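Local coordinates for protein methylenetetrahydrofolate--tRNA-(uracil-5-)-methyltransferase TrmFO (Thermus thermophilus, PDB 3G5S) that probably catalyses the folate-dependent methylation of uridine 54 in tRNA to 5-methyluridine, using bound FAD as cofactor, at residues A[350-355]-A[425-430]; A[369-374]-A[399-404]. All coordinates share one frame; numbering follows the deposited sequence. Where two conformers were deposited one is given.

In the fold
Read from the N terminus, the chain passes through the FAD-binding Rossmann-type fold and reaches helix 343-361, whose middle is 350-355. It leaves this helix, runs through the loop 369-374 into helix 374-384, returns in the loop 399-404, and enters the long helix 409-429 near the C terminus. Interaction 2 closes the inner loop, pinning the entry to helix 374-384 against the segment that leads toward helix 409-429. Interaction 1 closes the wider loop around it, so the two contacts are nested and do not cross. The centres of interactions 1 and 2 lie about 16 Å apart. The two nevertheless touch, W427 packing on P369 and P370.

Interaction 1 (A[350-355]-A[425-430]); sequences GFLAGL and SAWLSG
L355 and W427 meet tip to tip, CD2 of L355 lying 3.8 Å from CH2 of W427. In each residue CG stands anti to the backbone N (chi1 174° and 175°), and both side chains are directed at the opposite helix. This reach matters because the axes of the two short helical segments come no closer than 14.9 Å, with N-to-C directions only 20° apart. Long side chains must fill that interval, and the indole spans much of it, meeting F351, L352 and L355 coming from the other side.

The aromatic contact is made at the rims: CE2 of F351 is 4.2 Å from CZ3 of W427, each atom near the plane of the other ring, so neither ring offers its face here. The remaining contacts are aliphatic on aromatic. CD1 of L352 approaches CH2 of W427 at 4.3 Å, and CD2 of L428 approaches CZ of F351 at the same distance. Apolar residues suit this buried place, where the leucine methyls pack obliquely against the rings.

Three further helices surround the contact. F351 and L355 touch helix 11-22, whose start belongs to the glycine-rich motif predicted to bind FAD; F351 reaches helix 63-74; F351 and L352 meet helix 374-384. W427 also rests on V367 and P370 of the intervening loop. Side chains thus bridge the gap between helices 409-429 and 343-361 at the flank of the FAD-binding fold.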
ATOM      1  N   GLY A 350       6.091  -6.505   7.334  1.00  8.67           N
ATOM      2  CA  GLY A 350       6.825  -7.701   7.735  1.00  9.17           C
ATOM      3  C   GLY A 350       7.287  -7.634   9.184  1.00  8.76           C
ATOM      4  O   GLY A 350       7.151  -8.599   9.941  1.00  9.44           O
ATOM      5  N   PHE A 351       7.823  -6.482   9.577  1.00  9.23           N
ATOM      6  CA  PHE A 351       8.195  -6.275  10.967  1.00  9.18           C
ATOM      7  C   PHE A 351       7.014  -6.548  11.903  1.00  8.56           C
ATOM      8  O   PHE A 351       7.146  -7.274  12.889  1.00  9.60           O
ATOM      9  CB  PHE A 351       8.725  -4.847  11.168  1.00  9.66           C
ATOM     10  CG  PHE A 351       8.707  -4.396  12.601  1.00  9.69           C
ATOM     11  CD1 PHE A 351       9.642  -4.871  13.510  1.00 11.63           C
ATOM     12  CD2 PHE A 351       7.742  -3.516  13.045  1.00 11.40           C
ATOM     13  CE1 PHE A 351       9.614  -4.482  14.839  1.00 12.44           C
ATOM     14  CE2 PHE A 351       7.711  -3.111  14.377  1.00 12.69           C
ATOM     15  CZ  PHE A 351       8.651  -3.596  15.269  1.00 12.94           C
ATOM     16  N   LEU A 352       5.857  -5.963  11.611  1.00  8.68           N
ATOM     17  CA  LEU A 352       4.721  -6.099  12.515  1.00  9.00           C
ATOM     18  C   LEU A 352       4.188  -7.530  12.555  1.00  8.52           C
ATOM     19  O   LEU A 352       3.877  -8.063  13.622  1.00  9.49           O
ATOM     20  CB  LEU A 352       3.610  -5.106  12.181  1.00  9.28           C
ATOM     21  CG  LEU A 352       2.422  -5.135  13.148  1.00 10.17           C
ATOM     22  CD1 LEU A 352       2.821  -4.831  14.587  1.00 11.52           C
ATOM     23  CD2 LEU A 352       1.333  -4.195  12.693  1.00 11.12           C
ATOM     24  N   ALA A 353       4.085  -8.157  11.389  1.00  8.88           N
ATOM     25  CA  ALA A 353       3.617  -9.539  11.329  1.00  9.58           C
ATOM     26  C   ALA A 353       4.569 -10.461  12.074  1.00  9.01           C
ATOM     27  O   ALA A 353       4.134 -11.338  12.818  1.00  9.60           O
ATOM     28  CB  ALA A 353       3.446  -9.983   9.887  1.00  9.82           C
ATOM     29  N   GLY A 354       5.869 -10.266  11.879  1.00  9.35           N
ATOM     30  CA  GLY A 354       6.862 -11.052  12.586  1.00 10.07           C
ATOM     31  C   GLY A 354       6.804 -10.832  14.088  1.00  9.49           C
ATOM     32  O   GLY A 354       6.940 -11.772  14.871  1.00 10.28           O
ATOM     33  N   LEU A 355       6.610  -9.581  14.496  1.00  9.71           N
ATOM     34  CA  LEU A 355       6.482  -9.253  15.905  1.00  9.72           C
ATOM     35  C   LEU A 355       5.294  -9.988  16.520  1.00  9.67           C
ATOM     36  O   LEU A 355       5.407 -10.588  17.591  1.00 10.35           O
ATOM     37  CB  LEU A 355       6.325  -7.740  16.075  1.00 10.64           C
ATOM     38  CG  LEU A 355       6.045  -7.236  17.493  1.00 11.67           C
ATOM     39  CD1 LEU A 355       7.126  -7.655  18.491  1.00 13.00           C
ATOM     40  CD2 LEU A 355       5.908  -5.723  17.456  1.00 12.12           C
ATOM     41  N   SER A 425       8.058   5.652  18.848  1.00 12.72           N
ATOM     42  CA  SER A 425       9.107   5.337  19.807  0.66 13.63           C
ATOM     43  C   SER A 425       8.538   4.995  21.179  1.00 14.21           C
ATOM     44  O   SER A 425       9.009   4.073  21.840  1.00 15.23           O
ATOM     45  CB  SER A 425      10.099   6.492  19.913  0.66 14.72           C
ATOM     46  OG  SER A 425      10.847   6.620  18.719  0.66 17.39           O
ATOM     47  N   ALA A 426       7.525   5.737  21.610  1.00 14.00           N
ATOM     48  CA  ALA A 426       6.887   5.435  22.887  1.00 15.08           C
ATOM     49  C   ALA A 426       6.214   4.064  22.843  1.00 15.07           C
ATOM     50  O   ALA A 426       6.248   3.305  23.808  1.00 17.11           O
ATOM     51  CB  ALA A 426       5.888   6.520  23.257  1.00 16.23           C
ATOM     52  N   TRP A 427       5.601   3.747  21.710  1.00 14.05           N
ATOM     53  CA  TRP A 427       4.984   2.442  21.533  1.00 14.02           C
ATOM     54  C   TRP A 427       6.038   1.337  21.646  1.00 13.39           C
ATOM     55  O   TRP A 427       5.842   0.362  22.372  1.00 15.01           O
ATOM     56  CB  TRP A 427       4.244   2.394  20.202  1.00 13.49           C
ATOM     57  CG  TRP A 427       3.676   1.052  19.885  1.00 12.81           C
ATOM     58  CD1 TRP A 427       2.554   0.475  20.418  1.00 13.88           C
ATOM     59  CD2 TRP A 427       4.205   0.110  18.948  1.00 12.31           C
ATOM     60  NE1 TRP A 427       2.361  -0.774  19.868  1.00 13.85           N
ATOM     61  CE2 TRP A 427       3.361  -1.022  18.965  1.00 12.62           C
ATOM     62  CE3 TRP A 427       5.314   0.109  18.099  1.00 12.14           C
ATOM     63  CZ2 TRP A 427       3.588  -2.136  18.155  1.00 12.54           C
ATOM     64  CZ3 TRP A 427       5.543  -1.001  17.302  1.00 13.35           C
ATOM     65  CH2 TRP A 427       4.682  -2.104  17.333  1.00 12.93           C
ATOM     66  N   LEU A 428       7.165   1.495  20.954  1.00 13.01           N
ATOM     67  CA  LEU A 428       8.239   0.497  21.029  1.00 14.67           C
ATOM     68  C   LEU A 428       8.690   0.289  22.464  1.00 16.46           C
ATOM     69  O   LEU A 428       8.912  -0.837  22.903  1.00 17.29           O
ATOM     70  CB  LEU A 428       9.451   0.932  20.206  1.00 16.21           C
ATOM     71  CG  LEU A 428       9.372   0.904  18.685  1.00 16.94           C
ATOM     72  CD1 LEU A 428      10.612   1.566  18.103  1.00 16.38           C
ATOM     73  CD2 LEU A 428       9.228  -0.523  18.178  1.00 18.11           C
ATOM     74  N   SER A 429       8.841   1.390  23.188  1.00 17.32           N
ATOM     75  CA  SER A 429       9.367   1.339  24.542  1.00 19.18           C
ATOM     76  C   SER A 429       8.452   0.575  25.491  1.00 19.53           C
ATOM     77  O   SER A 429       8.896   0.079  26.524  1.00 22.04           O
ATOM     78  CB  SER A 429       9.618   2.753  25.072  1.00 22.31           C
ATOM     79  OG  SER A 429      10.672   3.374  24.363  1.00 26.23           O
ATOM     80  N   GLY A 430       7.175   0.492  25.143  1.00 19.67           N
ATOM     81  CA  GLY A 430       6.208  -0.215  25.961  1.00 20.27           C
ATOM     82  C   GLY A 430       6.088  -1.702  25.681  1.00 21.32           C
ATOM     83  O   GLY A 430       5.366  -2.402  26.384  1.00 23.82           O
TER

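Interaction 2 (A[369-374]-A[399-404]); sequences PPEESM and LVPPVE
E371 sets its carboxylate end against the ring of P401, the two side chains crossing obliquely with CD of E371 3.8 Å from CG of P401. Its CG sits between the backbone N and the carbonyl carbon (chi1 59°), and the chain is extended beyond that atom. E372 comes to the same proline from another direction, crossing it at about a right angle, and OE2 of E372 lies 4.1 Å from CG of P401. The compact proline ring therefore packs beside two acidic side chains at the partly exposed margin. OE2 of E371 and OE2 of E372 are only 3.0 Å apart, two acceptors without a hydrogen bond; E372 also touches R419.

Farther in, V400 places CG1 against the backbone of the turn, 3.4 Å from O of E371 and 3.6 Å from O of S373. A short branched side chain suits this close approach. Selenomethionine M374, bent at chi2 and chi3, crosses L399 at about a right angle, with SE of M374 4.0 Å from CD1 of L399; its CE methyl turns to V400. The flexible selenoether chain (methionine in the natural protein) can follow these apolar neighbours, and helix 63-74 lines another part of it.

P370 to S373 form a type I beta turn. O of P370 accepts from both N and OG of S373, the latter at 2.8 Å and in the carbonyl plane. S373 is the N-cap of helix 374-384, where its OG also bonds to N of G376, while E70 holds N of M374.

Direct contact is van der Waals, so a water supplies the polar link: it lies within hydrogen-bonding distance of O of E371 (2.8 Å) and O of L399, with more acceptors around it than protons to give. The close carboxylates would repel if both were ionised, which may favour protonation of one.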
ATOM      1  N   PRO A 369       0.981  -0.511  16.265  1.00 11.19           N
ATOM      2  CA  PRO A 369       1.423   0.844  16.605  1.00 11.39           C
ATOM      3  C   PRO A 369       0.285   1.844  16.477  1.00 11.44           C
ATOM      4  O   PRO A 369      -0.722   1.573  15.838  1.00 11.80           O
ATOM      5  CB  PRO A 369       2.519   1.145  15.580  1.00 12.85           C
ATOM      6  CG  PRO A 369       2.524   0.041  14.604  1.00 14.09           C
ATOM      7  CD  PRO A 369       1.554  -1.013  15.006  1.00 13.01           C
ATOM      8  N   PRO A 370       0.454   3.018  17.078  1.00 12.95           N
ATOM      9  CA  PRO A 370      -0.639   3.991  17.173  1.00 14.02           C
ATOM     10  C   PRO A 370      -0.933   4.707  15.855  1.00 12.79           C
ATOM     11  O   PRO A 370      -0.084   4.751  14.963  1.00 11.74           O
ATOM     12  CB  PRO A 370      -0.124   4.990  18.206  1.00 17.71           C
ATOM     13  CG  PRO A 370       1.352   4.876  18.139  1.00 17.72           C
ATOM     14  CD  PRO A 370       1.661   3.454  17.799  1.00 15.42           C
ATOM     15  N   GLU A 371      -2.129   5.280  15.761  1.00 15.05           N
ATOM     16  CA  GLU A 371      -2.609   5.961  14.558  1.00 17.43           C
ATOM     17  C   GLU A 371      -1.714   7.116  14.099  1.00 14.76           C
ATOM     18  O   GLU A 371      -1.693   7.449  12.913  1.00 15.96           O
ATOM     19  CB  GLU A 371      -4.043   6.476  14.782  1.00 22.42           C
ATOM     20  CG  GLU A 371      -4.172   7.450  15.955  1.00 25.98           C
ATOM     21  CD  GLU A 371      -5.545   8.101  16.057  1.00 29.08           C
ATOM     22  OE1 GLU A 371      -6.421   7.786  15.226  1.00 30.30           O
ATOM     23  OE2 GLU A 371      -5.743   8.933  16.969  1.00 30.05           O
ATOM     24  N   GLU A 372      -0.994   7.735  15.035  1.00 12.81           N
ATOM     25  CA  GLU A 372      -0.116   8.860  14.704  1.00 12.34           C
ATOM     26  C   GLU A 372       1.146   8.421  13.983  1.00 11.25           C
ATOM     27  O   GLU A 372       1.782   9.233  13.312  1.00 11.65           O
ATOM     28  CB  GLU A 372       0.284   9.643  15.956  1.00 15.01           C
ATOM     29  CG  GLU A 372      -0.850  10.387  16.616  1.00 17.85           C
ATOM     30  CD  GLU A 372      -1.817   9.478  17.350  1.00 20.72           C
ATOM     31  OE1 GLU A 372      -1.449   8.321  17.660  1.00 22.44           O
ATOM     32  OE2 GLU A 372      -2.948   9.942  17.628  1.00 24.39           O
ATOM     33  N   SER A 373       1.537   7.162  14.157  1.00 10.73           N
ATOM     34  CA  SER A 373       2.712   6.659  13.469  1.00 10.63           C
ATOM     35  C   SER A 373       2.327   6.271  12.054  1.00  9.67           C
ATOM     36  O   SER A 373       1.170   5.939  11.779  1.00 10.43           O
ATOM     37  CB  SER A 373       3.341   5.478  14.208  1.00 11.91           C
ATOM     38  OG  SER A 373       2.555   4.310  14.136  1.00 12.82           O
HETATM   39  N   MSE A 374       3.296   6.309  11.153  1.00  9.78           N
HETATM   40  CA  MSE A 374       2.999   5.948   9.775  1.00  9.61           C
HETATM   41  C   MSE A 374       2.688   4.451   9.656  1.00  9.62           C
HETATM   42  O   MSE A 374       1.747   4.064   8.962  1.00  9.69           O
HETATM   43  CB  MSE A 374       4.133   6.356   8.840  1.00  9.57           C
HETATM   44  CG  MSE A 374       3.822   6.181   7.360  1.00  9.97           C
HETATM   45 SE   MSE A 374       2.207   7.119   6.772  1.00 10.57          SE
HETATM   46  CE  MSE A 374       2.691   8.915   7.313  1.00 11.78           C
ATOM     47  N   LEU A 399      -3.046   9.023   6.038  1.00 10.32           N
ATOM     48  CA  LEU A 399      -3.235   7.867   6.915  1.00  9.87           C
ATOM     49  C   LEU A 399      -3.203   8.208   8.398  1.00 10.77           C
ATOM     50  O   LEU A 399      -3.641   7.410   9.217  1.00 11.99           O
ATOM     51  CB  LEU A 399      -2.154   6.826   6.640  1.00  9.75           C
ATOM     52  CG  LEU A 399      -2.184   6.205   5.251  1.00 10.42           C
ATOM     53  CD1 LEU A 399      -0.973   5.329   5.052  1.00 10.64           C
ATOM     54  CD2 LEU A 399      -3.465   5.420   4.999  1.00 11.59           C
ATOM     55  N   VAL A 400      -2.646   9.365   8.749  1.00 11.66           N
ATOM     56  CA  VAL A 400      -2.505   9.764  10.151  1.00 11.75           C
ATOM     57  C   VAL A 400      -3.417  10.956  10.439  1.00 12.38           C
ATOM     58  O   VAL A 400      -3.897  11.608   9.515  1.00 12.52           O
ATOM     59  CB  VAL A 400      -1.037  10.101  10.511  1.00 12.92           C
ATOM     60  CG1 VAL A 400      -0.131   8.893  10.269  1.00 14.41           C
ATOM     61  CG2 VAL A 400      -0.551  11.323   9.737  1.00 13.36           C
ATOM     62  N   PRO A 401      -3.674  11.247  11.723  1.00 13.05           N
ATOM     63  CA  PRO A 401      -4.560  12.374  12.014  1.00 13.79           C
ATOM     64  C   PRO A 401      -3.961  13.681  11.530  1.00 13.15           C
ATOM     65  O   PRO A 401      -2.744  13.814  11.394  1.00 13.53           O
ATOM     66  CB  PRO A 401      -4.644  12.366  13.544  1.00 15.30           C
ATOM     67  CG  PRO A 401      -4.328  10.962  13.924  1.00 15.57           C
ATOM     68  CD  PRO A 401      -3.288  10.527  12.947  1.00 14.72           C
ATOM     69  N   PRO A 402      -4.827  14.662  11.275  1.00 15.76           N
ATOM     70  CA  PRO A 402      -4.352  15.987  10.890  1.00 17.25           C
ATOM     71  C   PRO A 402      -3.541  16.617  12.013  1.00 16.30           C
ATOM     72  O   PRO A 402      -3.648  16.215  13.172  1.00 14.29           O
ATOM     73  CB  PRO A 402      -5.650  16.783  10.695  1.00 18.44           C
ATOM     74  CG  PRO A 402      -6.771  15.810  10.780  1.00 20.71           C
ATOM     75  CD  PRO A 402      -6.272  14.641  11.550  1.00 17.53           C
ATOM     76  N   VAL A 403      -2.738  17.614  11.669  1.00 18.59           N
ATOM     77  CA  VAL A 403      -2.251  18.546  12.668  1.00 19.18           C
ATOM     78  C   VAL A 403      -3.096  19.780  12.470  1.00 20.01           C
ATOM     79  O   VAL A 403      -3.035  20.424  11.424  1.00 21.78           O
ATOM     80  CB  VAL A 403      -0.771  18.893  12.478  1.00 21.33           C
ATOM     81  CG1 VAL A 403      -0.387  20.076  13.364  1.00 21.71           C
ATOM     82  CG2 VAL A 403       0.088  17.673  12.780  1.00 22.12           C
ATOM     83  N   GLU A 404      -3.917  20.088  13.466  1.00 17.95           N
ATOM     84  CA  GLU A 404      -4.807  21.220  13.364  1.00 17.87           C
ATOM     85  C   GLU A 404      -3.983  22.497  13.437  1.00 18.17           C
ATOM     86  O   GLU A 404      -2.961  22.565  14.129  1.00 18.96           O
ATOM     87  CB  GLU A 404      -5.863  21.174  14.465  1.00 18.52           C
ATOM     88  CG  GLU A 404      -6.762  19.939  14.404  1.00 22.82           C
ATOM     89  CD  GLU A 404      -7.771  19.995  13.272  1.00 25.27           C
ATOM     90  OE1 GLU A 404      -8.185  21.113  12.896  1.00 28.20           O
ATOM     91  OE2 GLU A 404      -8.154  18.920  12.762  1.00 25.08           O
TER
HETATM   92  O   HOH W   1      -4.051   6.496  11.728  1.00 32.33           O